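Putative outer membrane protein (LpxR) (Salmonella typhimurium, PDB 3FID) removes acyl chains from lipid A as an outer-membrane deacylase that modifies lipopolysaccharide. Local coordinates at residues Gln118-Ala121 / His122-Gly126. Sequence-based numbering, arbitrary orientation.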
ATOM      1  N   GLN A 118      16.115   7.863  -3.016  1.00 13.94           N
ATOM      2  CA  GLN A 118      16.062   8.737  -1.831  1.00 14.40           C
ATOM      3  C   GLN A 118      17.200   9.739  -1.790  1.00 14.19           C
ATOM      4  O   GLN A 118      16.962  10.904  -1.532  1.00 14.26           O
ATOM      5  CB  GLN A 118      15.986   7.952  -0.512  1.00 13.17           C
ATOM      6  CG  GLN A 118      15.526   8.864   0.662  1.00 14.62           C
ATOM      7  CD  GLN A 118      15.604   8.167   2.012  1.00 15.76           C
ATOM      8  OE1 GLN A 118      16.696   7.817   2.495  1.00 17.99           O
ATOM      9  NE2 GLN A 118      14.447   7.995   2.644  1.00 17.16           N
ATOM     10  N   ASN A 119      18.422   9.299  -2.085  1.00 13.95           N
ATOM     11  CA  ASN A 119      19.548  10.233  -2.168  1.00 14.59           C
ATOM     12  C   ASN A 119      19.284  11.360  -3.186  1.00 14.82           C
ATOM     13  O   ASN A 119      19.571  12.544  -2.931  1.00 15.27           O
ATOM     14  CB  ASN A 119      20.842   9.502  -2.520  1.00 15.12           C
ATOM     15  CG  ASN A 119      21.484   8.809  -1.329  1.00 16.09           C
ATOM     16  OD1 ASN A 119      20.905   8.708  -0.254  1.00 19.21           O
ATOM     17  ND2 ASN A 119      22.685   8.299  -1.536  1.00 16.67           N
ATOM     18  N   ARG A 120      18.732  10.991  -4.343  1.00 14.31           N
ATOM     19  CA  ARG A 120      18.372  11.959  -5.376  1.00 14.85           C
ATOM     20  C   ARG A 120      17.403  13.000  -4.817  1.00 15.18           C
ATOM     21  O   ARG A 120      17.596  14.203  -5.003  1.00 14.87           O
ATOM     22  CB  ARG A 120      17.732  11.232  -6.570  1.00 14.75           C
ATOM     23  CG  ARG A 120      17.072  12.153  -7.609  1.00 15.31           C
ATOM     24  CD  ARG A 120      16.433  11.309  -8.727  1.00 13.98           C
ATOM     25  NE  ARG A 120      15.857  12.133  -9.792  1.00 14.08           N
ATOM     26  CZ  ARG A 120      14.650  12.703  -9.727  1.00 17.96           C
ATOM     27  NH1 ARG A 120      13.899  12.571  -8.622  1.00 18.75           N
ATOM     28  NH2 ARG A 120      14.192  13.422 -10.754  1.00 16.95           N
ATOM     29  N   ALA A 121      16.351  12.520  -4.153  1.00 15.76           N
ATOM     30  CA  ALA A 121      15.255  13.362  -3.658  1.00 16.89           C
ATOM     31  C   ALA A 121      15.786  14.385  -2.662  1.00 17.70           C
ATOM     32  O   ALA A 121      15.471  15.592  -2.728  1.00 18.18           O
ATOM     33  CB  ALA A 121      14.186  12.475  -3.000  1.00 16.91           C
ATOM     34  N   HIS A 122      16.609  13.878  -1.751  1.00 18.88           N
ATOM     35  CA  HIS A 122      17.270  14.652  -0.721  1.00 21.12           C
ATOM     36  C   HIS A 122      18.213  15.681  -1.307  1.00 21.19           C
ATOM     37  O   HIS A 122      18.169  16.829  -0.901  1.00 22.39           O
ATOM     38  CB  HIS A 122      17.985  13.715   0.269  1.00 20.85           C
ATOM     39  CG  HIS A 122      17.036  12.969   1.165  1.00 23.76           C
ATOM     40  ND1 HIS A 122      17.453  12.231   2.256  1.00 25.16           N
ATOM     41  CD2 HIS A 122      15.681  12.879   1.148  1.00 25.21           C
ATOM     42  CE1 HIS A 122      16.400  11.705   2.857  1.00 23.54           C
ATOM     43  NE2 HIS A 122      15.313  12.084   2.205  1.00 25.12           N
ATOM     44  N   ARG A 123      19.040  15.287  -2.274  1.00 22.10           N
ATOM     45  CA  ARG A 123      19.948  16.236  -2.935  1.00 23.01           C
ATOM     46  C   ARG A 123      19.162  17.380  -3.582  1.00 23.63           C
ATOM     47  O   ARG A 123      19.521  18.559  -3.441  1.00 23.56           O
ATOM     48  CB  ARG A 123      20.839  15.526  -3.971  1.00 22.91           C
ATOM     49  CG  ARG A 123      21.843  16.461  -4.685  1.00 22.91           C
ATOM     50  CD  ARG A 123      22.701  15.712  -5.700  1.00 23.41           C
ATOM     51  NE  ARG A 123      21.919  14.858  -6.601  1.00 23.42           N
ATOM     52  CZ  ARG A 123      21.168  15.307  -7.598  1.00 21.48           C
ATOM     53  NH1 ARG A 123      20.495  14.442  -8.363  1.00 23.05           N
ATOM     54  NH2 ARG A 123      21.074  16.608  -7.818  1.00 19.46           N
ATOM     55  N   ILE A 124      18.080  17.029  -4.276  1.00 24.35           N
ATOM     56  CA  ILE A 124      17.232  18.013  -4.956  1.00 25.45           C
ATOM     57  C   ILE A 124      16.641  19.032  -3.965  1.00 27.24           C
ATOM     58  O   ILE A 124      16.624  20.232  -4.250  1.00 26.95           O
ATOM     59  CB  ILE A 124      16.125  17.336  -5.816  1.00 25.27           C
ATOM     60  CG1 ILE A 124      16.742  16.602  -7.015  1.00 24.76           C
ATOM     61  CG2 ILE A 124      15.099  18.357  -6.312  1.00 23.83           C
ATOM     62  CD1 ILE A 124      15.728  15.780  -7.856  1.00 25.35           C
ATOM     63  N   ILE A 125      16.194  18.570  -2.792  1.00 28.61           N
ATOM     64  CA  ILE A 125      15.616  19.503  -1.802  1.00 30.39           C
ATOM     65  C   ILE A 125      16.646  20.095  -0.831  1.00 30.81           C
ATOM     66  O   ILE A 125      16.318  20.940   0.004  1.00 31.84           O
ATOM     67  CB  ILE A 125      14.386  18.912  -1.050  1.00 30.42           C
ATOM     68  CG1 ILE A 125      14.807  17.749  -0.142  1.00 30.53           C
ATOM     69  CG2 ILE A 125      13.295  18.518  -2.053  1.00 31.74           C
ATOM     70  CD1 ILE A 125      13.832  17.430   0.979  1.00 31.02           C
ATOM     71  N   GLY A 126      17.897  19.683  -0.967  1.00 31.33           N
ATOM     72  CA  GLY A 126      18.958  20.146  -0.077  1.00 32.22           C
ATOM     73  C   GLY A 126      18.951  19.512   1.308  1.00 32.75           C
ATOM     74  O   GLY A 126      19.520  20.076   2.247  1.00 33.44           O
TER
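Four successive i-to-i+4 backbone bonds join Gln118-Ala121 to the next turn of the same helix, from His122 N to Gln118 O (3.0 Å) through to Ile125 N to Ala121 O (3.1 Å). One turn apart on the helix, Gln118 and His122 form the main side-chain contact. The imidazole lies with one face against the glutamine, whose CG makes a CH-pi contact 3.8 Å from the centroid of the His122 ring, displaced toward its rim. Beyond CG the chain of Gln118 runs on extended, bringing CD to 3.7 Å from CE1 of His122, with amide and ring almost parallel, 13° between their planes. Gln118 OE1 accepts a hydrogen bond from the indole of Trp133, which should limit rotation of the amide, while Tyr130 meets the His122 ring edge-to-face and the carbonyl of Glu128 takes a weak bond from its ND1. Helix 114-125 belongs to the connection between barrel strands 97-108 and 140-157 of this outer-membrane protein, and its Gln118 side chain comes within about 4 Å of that of Thr34, a zinc ligand. Elsewhere on the helix, Arg120 and Ile124 run alongside each other: CD1 of the isoleucine sits over the centre of the guanidinium, 3.8 Å from CZ of Arg120. With CG of Arg120 anti to the backbone N (chi1 169°) and the chain straight as far as NE, its flat end reaches over that methyl. The guanidinium of Arg123 is turned nearly perpendicular to that of Arg120, and the two like-charged groups are not in contact. A Schellman motif closes the helix, Gly126 adopting positive phi and returning its N to Arg123 O at 3.2 Å.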